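Local coordinates for protein glycerophosphoryl diester phosphodiesterase (Parabacteroides distasonis, PDB 3MZ2) that probably hydrolyses glycerophosphodiesters, releasing an alcohol and glycerol phosphate, at residues Ala62-Ile76 with Thr133-Arg146. Numbering follows the deposited sequence. Where two conformers were deposited one is given.
With SO4 (sulfate ion), chain E.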
loop_
_atom_site.group_PDB
_atom_site.type_symbol
_atom_site.label_atom_id
_atom_site.label_comp_id
_atom_site.label_asym_id
_atom_site.label_seq_id
_atom_site.Cartn_x
_atom_site.Cartn_y
_atom_site.Cartn_z
ATOM N N ALA A 62 -3.409 -20.468 16.618
ATOM C CA ALA A 62 -2.797 -19.499 15.745
ATOM C C ALA A 62 -3.627 -18.213 15.787
ATOM O O ALA A 62 -4.793 -18.238 16.146
ATOM C CB ALA A 62 -2.726 -20.037 14.303
ATOM N N THR A 63 -2.986 -17.118 15.396
ATOM C CA THR A 63 -3.627 -15.878 15.019
ATOM C C THR A 63 -3.676 -15.847 13.500
ATOM O O THR A 63 -3.051 -16.676 12.846
ATOM C CB THR A 63 -2.870 -14.657 15.509
ATOM O OG1 THR A 63 -1.517 -14.741 15.046
ATOM C CG2 THR A 63 -2.881 -14.617 17.048
ATOM N N PHE A 64 -4.483 -14.950 12.950
ATOM C CA PHE A 64 -4.646 -14.859 11.491
ATOM C C PHE A 64 -4.475 -13.421 11.007
ATOM O O PHE A 64 -5.209 -12.540 11.401
ATOM C CB PHE A 64 -6.022 -15.421 11.072
ATOM C CG PHE A 64 -6.199 -16.881 11.440
ATOM C CD1 PHE A 64 -5.502 -17.828 10.750
ATOM C CD2 PHE A 64 -6.945 -17.269 12.503
ATOM C CE1 PHE A 64 -5.628 -19.182 11.064
ATOM C CE2 PHE A 64 -7.057 -18.622 12.848
ATOM C CZ PHE A 64 -6.352 -19.581 12.138
ATOM N N GLU A 65 -3.554 -13.255 10.075
ATOM C CA GLU A 65 -3.308 -11.985 9.414
ATOM C C GLU A 65 -4.154 -12.019 8.143
ATOM O O GLU A 65 -4.097 -12.981 7.391
ATOM C CB GLU A 65 -1.825 -11.907 9.081
ATOM C CG GLU A 65 -1.464 -10.590 8.447
ATOM C CD GLU A 65 -1.448 -10.584 6.943
ATOM O OE1 GLU A 65 -1.638 -11.627 6.290
ATOM O OE2 GLU A 65 -1.220 -9.473 6.413
ATOM N N ILE A 66 -5.005 -11.016 7.933
ATOM C CA ILE A 66 -5.987 -11.048 6.868
ATOM C C ILE A 66 -5.980 -9.730 6.089
ATOM O O ILE A 66 -5.416 -8.706 6.542
ATOM C CB ILE A 66 -7.397 -11.402 7.451
ATOM C CG1 ILE A 66 -7.853 -10.365 8.474
ATOM C CG2 ILE A 66 -7.336 -12.802 8.101
ATOM C CD1 ILE A 66 -9.259 -10.581 9.101
ATOM N N ASP A 67 -6.640 -9.757 4.929
ATOM C CA ASP A 67 -6.597 -8.685 3.938
ATOM C C ASP A 67 -7.980 -8.051 3.678
ATOM O O ASP A 67 -8.685 -8.456 2.749
ATOM C CB ASP A 67 -6.037 -9.236 2.598
ATOM C CG ASP A 67 -4.642 -9.815 2.750
ATOM O OD1 ASP A 67 -3.742 -9.011 3.076
ATOM O OD2 ASP A 67 -4.461 -11.027 2.542
ATOM N N PRO A 68 -8.372 -7.046 4.487
ATOM C CA PRO A 68 -9.645 -6.354 4.282
ATOM C C PRO A 68 -9.584 -5.409 3.089
ATOM O O PRO A 68 -8.603 -4.689 2.900
ATOM C CB PRO A 68 -9.875 -5.569 5.586
ATOM C CG PRO A 68 -8.713 -5.802 6.445
ATOM C CD PRO A 68 -7.652 -6.528 5.656
ATOM N N ARG A 69 -10.610 -5.468 2.252
ATOM C CA ARG A 69 -10.735 -4.560 1.134
ATOM C C ARG A 69 -12.212 -4.390 0.757
ATOM O O ARG A 69 -13.093 -5.108 1.214
ATOM C CB ARG A 69 -9.922 -5.018 -0.094
ATOM C CG ARG A 69 -10.387 -6.286 -0.714
ATOM C CD ARG A 69 -9.807 -6.531 -2.120
ATOM N NE ARG A 69 -8.327 -6.495 -2.208
ATOM C CZ ARG A 69 -7.636 -5.518 -2.777
ATOM N NH1 ARG A 69 -8.240 -4.437 -3.245
ATOM N NH2 ARG A 69 -6.314 -5.607 -2.808
ATOM N N LEU A 70 -12.447 -3.426 -0.095
ATOM C CA LEU A 70 -13.790 -2.920 -0.348
ATOM C C LEU A 70 -14.452 -3.433 -1.629
ATOM O O LEU A 70 -13.835 -3.531 -2.686
ATOM C CB LEU A 70 -13.737 -1.387 -0.412
ATOM C CG LEU A 70 -13.399 -0.618 0.841
ATOM C CD1 LEU A 70 -13.215 0.895 0.538
ATOM C CD2 LEU A 70 -14.479 -0.874 1.904
ATOM N N THR A 71 -15.743 -3.700 -1.535
ATOM C CA THR A 71 -16.564 -4.050 -2.690
ATOM C C THR A 71 -17.095 -2.793 -3.340
ATOM O O THR A 71 -16.869 -1.675 -2.834
ATOM C CB THR A 71 -17.772 -4.880 -2.256
ATOM O OG1 THR A 71 -18.607 -4.084 -1.406
ATOM C CG2 THR A 71 -17.342 -6.150 -1.502
ATOM N N LYS A 72 -17.853 -2.968 -4.415
ATOM C CA LYS A 72 -18.476 -1.822 -5.105
ATOM C C LYS A 72 -19.419 -1.076 -4.174
ATOM O O LYS A 72 -19.559 0.145 -4.276
ATOM C CB LYS A 72 -19.255 -2.273 -6.343
ATOM C CG LYS A 72 -19.898 -1.102 -7.096
ATOM C CD LYS A 72 -20.750 -1.531 -8.270
ATOM C CE LYS A 72 -21.167 -0.313 -9.126
ATOM N NZ LYS A 72 -22.362 -0.571 -10.005
ATOM N N ASP A 73 -20.091 -1.823 -3.288
ATOM C CA ASP A 73 -21.017 -1.212 -2.314
ATOM C C ASP A 73 -20.396 -0.961 -0.914
ATOM O O ASP A 73 -21.126 -0.862 0.079
ATOM C CB ASP A 73 -22.379 -1.956 -2.249
ATOM C CG ASP A 73 -22.264 -3.451 -2.001
ATOM O OD1 ASP A 73 -21.164 -4.033 -2.175
ATOM O OD2 ASP A 73 -23.330 -4.040 -1.668
ATOM N N SER A 74 -19.052 -0.887 -0.861
ATOM C CA SER A 74 -18.311 -0.423 0.309
ATOM C C SER A 74 -18.423 -1.397 1.520
ATOM O O SER A 74 -18.257 -0.990 2.683
ATOM C CB SER A 74 -18.728 1.017 0.660
ATOM O OG SER A 74 -18.241 1.927 -0.332
ATOM N N VAL A 75 -18.700 -2.667 1.213
ATOM C CA VAL A 75 -18.642 -3.745 2.166
ATOM C C VAL A 75 -17.172 -4.157 2.257
ATOM O O VAL A 75 -16.493 -4.250 1.240
ATOM C CB VAL A 75 -19.530 -4.901 1.732
ATOM C CG1 VAL A 75 -19.414 -6.103 2.704
ATOM C CG2 VAL A 75 -20.987 -4.404 1.635
ATOM N N ILE A 76 -16.690 -4.367 3.478
ATOM C CA ILE A 76 -15.344 -4.890 3.671
ATOM C C ILE A 76 -15.341 -6.431 3.619
ATOM O O ILE A 76 -15.989 -7.111 4.447
ATOM C CB ILE A 76 -14.705 -4.423 5.005
ATOM C CG1 ILE A 76 -14.742 -2.910 5.138
ATOM C CG2 ILE A 76 -13.252 -4.951 5.130
ATOM C CD1 ILE A 76 -14.489 -2.479 6.546
ATOM N N THR A 133 -9.554 -16.737 18.613
ATOM C CA THR A 133 -8.273 -16.328 18.069
ATOM C C THR A 133 -8.192 -14.779 18.051
ATOM O O THR A 133 -9.021 -14.097 18.636
ATOM C CB THR A 133 -8.086 -16.929 16.637
ATOM O OG1 THR A 133 -6.770 -16.621 16.129
ATOM C CG2 THR A 133 -9.114 -16.407 15.660
ATOM N N ILE A 134 -7.176 -14.252 17.400
ATOM C CA ILE A 134 -6.980 -12.833 17.214
ATOM C C ILE A 134 -6.761 -12.652 15.734
ATOM O O ILE A 134 -6.000 -13.405 15.130
ATOM C CB ILE A 134 -5.703 -12.347 17.934
ATOM C CG1 ILE A 134 -5.701 -12.719 19.393
ATOM C CG2 ILE A 134 -5.471 -10.807 17.743
ATOM C CD1 ILE A 134 -4.366 -12.734 20.006
ATOM N N LEU A 135 -7.418 -11.679 15.125
ATOM C CA LEU A 135 -7.190 -11.334 13.754
ATOM C C LEU A 135 -6.250 -10.136 13.684
ATOM O O LEU A 135 -6.250 -9.251 14.578
ATOM C CB LEU A 135 -8.546 -10.955 13.110
ATOM C CG LEU A 135 -9.678 -11.991 13.178
ATOM C CD1 LEU A 135 -10.952 -11.417 12.553
ATOM C CD2 LEU A 135 -9.244 -13.290 12.553
ATOM N N ILE A 136 -5.466 -10.067 12.626
ATOM C CA ILE A 136 -4.495 -9.011 12.435
ATOM C C ILE A 136 -4.732 -8.408 11.051
ATOM O O ILE A 136 -4.608 -9.101 10.031
ATOM C CB ILE A 136 -3.049 -9.521 12.573
ATOM C CG1 ILE A 136 -2.894 -10.255 13.911
ATOM C CG2 ILE A 136 -2.071 -8.281 12.444
ATOM C CD1 ILE A 136 -1.479 -10.954 14.139
ATOM N N LEU A 137 -5.165 -7.156 11.021
ATOM C CA LEU A 137 -5.613 -6.515 9.791
ATOM C C LEU A 137 -4.460 -5.854 9.037
ATOM O O LEU A 137 -3.845 -4.868 9.502
ATOM C CB LEU A 137 -6.688 -5.451 10.044
ATOM C CG LEU A 137 -7.917 -5.913 10.855
ATOM C CD1 LEU A 137 -8.993 -4.788 10.887
ATOM C CD2 LEU A 137 -8.513 -7.232 10.364
ATOM N N ASP A 138 -4.225 -6.329 7.822
ATOM C CA ASP A 138 -3.309 -5.631 6.926
ATOM C C ASP A 138 -4.106 -4.469 6.282
ATOM O O ASP A 138 -5.296 -4.282 6.557
ATOM C CB ASP A 138 -2.749 -6.624 5.899
ATOM C CG ASP A 138 -1.481 -6.124 5.208
ATOM O OD1 ASP A 138 -0.915 -5.091 5.621
ATOM O OD2 ASP A 138 -1.057 -6.804 4.247
ATOM N N LYS A 139 -3.451 -3.636 5.507
ATOM C CA LYS A 139 -4.045 -2.463 4.891
ATOM C C LYS A 139 -4.076 -2.693 3.393
ATOM O O LYS A 139 -2.997 -2.935 2.820
ATOM C CB LYS A 139 -3.142 -1.244 5.222
ATOM C CG LYS A 139 -3.334 0.027 4.359
ATOM C CD LYS A 139 -2.529 1.198 4.935
ATOM C CE LYS A 139 -3.018 2.563 4.458
ATOM N NZ LYS A 139 -2.637 3.631 5.439
ATOM N N LYS A 140 -5.268 -2.595 2.790
ATOM C CA LYS A 140 -5.421 -2.498 1.349
ATOM C C LYS A 140 -6.080 -1.147 1.060
ATOM O O LYS A 140 -5.414 -0.117 1.112
ATOM C CB LYS A 140 -6.240 -3.683 0.796
ATOM C CG LYS A 140 -5.680 -5.074 1.141
ATOM C CD LYS A 140 -4.494 -5.457 0.271
ATOM C CE LYS A 140 -3.809 -6.686 0.812
ATOM N NZ LYS A 140 -3.302 -6.438 2.184
ATOM N N ASP A 141 -7.391 -1.119 0.791
ATOM C CA ASP A 141 -8.053 0.136 0.455
ATOM C C ASP A 141 -9.114 0.621 1.477
ATOM O O ASP A 141 -9.870 1.560 1.160
ATOM C CB ASP A 141 -8.667 0.065 -0.977
ATOM C CG ASP A 141 -9.761 -0.969 -1.121
ATOM O OD1 ASP A 141 -10.066 -1.676 -0.154
ATOM O OD2 ASP A 141 -10.324 -1.069 -2.235
ATOM N N VAL A 142 -9.227 -0.017 2.653
ATOM C CA VAL A 142 -10.127 0.513 3.684
ATOM C C VAL A 142 -9.446 1.715 4.351
ATOM O O VAL A 142 -8.301 1.597 4.780
ATOM C CB VAL A 142 -10.529 -0.531 4.772
ATOM C CG1 VAL A 142 -11.468 0.122 5.795
ATOM C CG2 VAL A 142 -11.197 -1.752 4.096
ATOM N N PRO A 143 -10.156 2.876 4.414
ATOM C CA PRO A 143 -9.540 3.999 5.104
ATOM C C PRO A 143 -9.225 3.685 6.551
ATOM O O PRO A 143 -10.031 3.022 7.215
ATOM C CB PRO A 143 -10.594 5.116 4.995
ATOM C CG PRO A 143 -11.506 4.703 3.817
ATOM C CD PRO A 143 -11.498 3.206 3.873
HETATM N N MSE A 144 -8.059 4.151 6.994
HETATM C CA MSE A 144 -7.653 3.991 8.395
HETATM C C MSE A 144 -8.698 4.453 9.384
HETATM O O MSE A 144 -8.902 3.785 10.385
HETATM C CB MSE A 144 -6.347 4.723 8.678
HETATM C CG MSE A 144 -6.412 6.213 8.435
HETATM SE SE MSE A 144 -4.629 6.994 8.497
HETATM C CE MSE A 144 -3.681 5.552 7.588
ATOM N N GLU A 145 -9.369 5.575 9.138
ATOM C CA GLU A 145 -10.412 6.014 10.076
ATOM C C GLU A 145 -11.554 4.996 10.163
ATOM O O GLU A 145 -12.106 4.791 11.240
ATOM C CB GLU A 145 -10.925 7.415 9.729
ATOM C CG GLU A 145 -12.014 7.997 10.662
ATOM C CD GLU A 145 -11.476 8.747 11.893
ATOM O OE1 GLU A 145 -10.306 9.173 11.904
ATOM O OE2 GLU A 145 -12.251 8.933 12.849
ATOM N N ARG A 146 -11.893 4.357 9.051
ATOM C CA ARG A 146 -12.981 3.383 9.047
ATOM C C ARG A 146 -12.592 2.176 9.860
ATOM O O ARG A 146 -13.398 1.649 10.651
ATOM C CB ARG A 146 -13.340 2.916 7.621
ATOM C CG ARG A 146 -14.641 2.143 7.626
ATOM C CD ARG A 146 -15.215 1.953 6.289
ATOM N NE ARG A 146 -16.210 0.906 6.369
ATOM C CZ ARG A 146 -16.824 0.405 5.319
ATOM N NH1 ARG A 146 -16.572 0.880 4.098
ATOM N NH2 ARG A 146 -17.691 -0.561 5.498
HETATM S S SO4 E . -6.246 6.535 4.699
HETATM O O1 SO4 E . -6.023 6.764 3.270
HETATM O O2 SO4 E . -6.013 5.142 5.066
HETATM O O3 SO4 E . -5.334 7.358 5.489
HETATM O O4 SO4 E . -7.624 6.903 4.983
HETATM O O HOH W 1 -7.716 -2.304 3.972
HETATM O O HOH W 2 -11.077 -3.372 -3.234
#
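Arg146 lays one face of its guanidinium over Ile76, whose CD1 sits 3.5 Å above the plane, while Leu70 CD2 approaches NH1. NH1 and NH2 both point at a single atom, Ser74 O, nearly in the guanidinium plane and 2.9 Å from each. With CG anti to the backbone N (chi1 -168°) and the chain extended to NE, the arginine spans from the first turn of its helix to the hairpin 70-76. A methionine here has no N-H to offer, so Ser74 O would probably be left without this two-nitrogen grip and the turn 71-74 less firmly tied to the helix. Val142 CG2 packs against Leu70 CD2 and Ile76 CG1.

Asp141 turns back on Leu70, its OD1 taking the backbone N at 3.0 Å on the syn lone pair; its OD2 reaches Leu70 O and Arg69 NH1 through one water. Phe79 O holds Arg69 NE, and Asp82 its NH2. A second water joins Pro68 O to the N atoms of Lys140 and Val142, bridging strand 68-70 and the loop after strand 135-137.

Lys140 brings NZ to 2.8 Å from Asp67 OD1, on the anti side, with a weaker bridge to Asp138 OD2. It probably offsets the like charges of Asp67 and Asp138; Glu65 OE1 accepts from Arg38 N, and Asp67 OD2 from Asn48. A sulfate near Asp67 is consistent with a pocket at the C-terminal end of the strands.

Upstream, 63-66 and 135-137 pair as parallel strands, from Phe64 N on Ile134 O through to Asp138 N on Ile66 O. Ile66 CD1 touches both Leu135 and Leu137, 3.7 Å from Leu137 CD2, on the side where helices 122-129 and 144-153 pack. These are neighbouring strands of the family's TIM barrel, with 33-36 flanking 63-70 and 160-164 flanking 135-137.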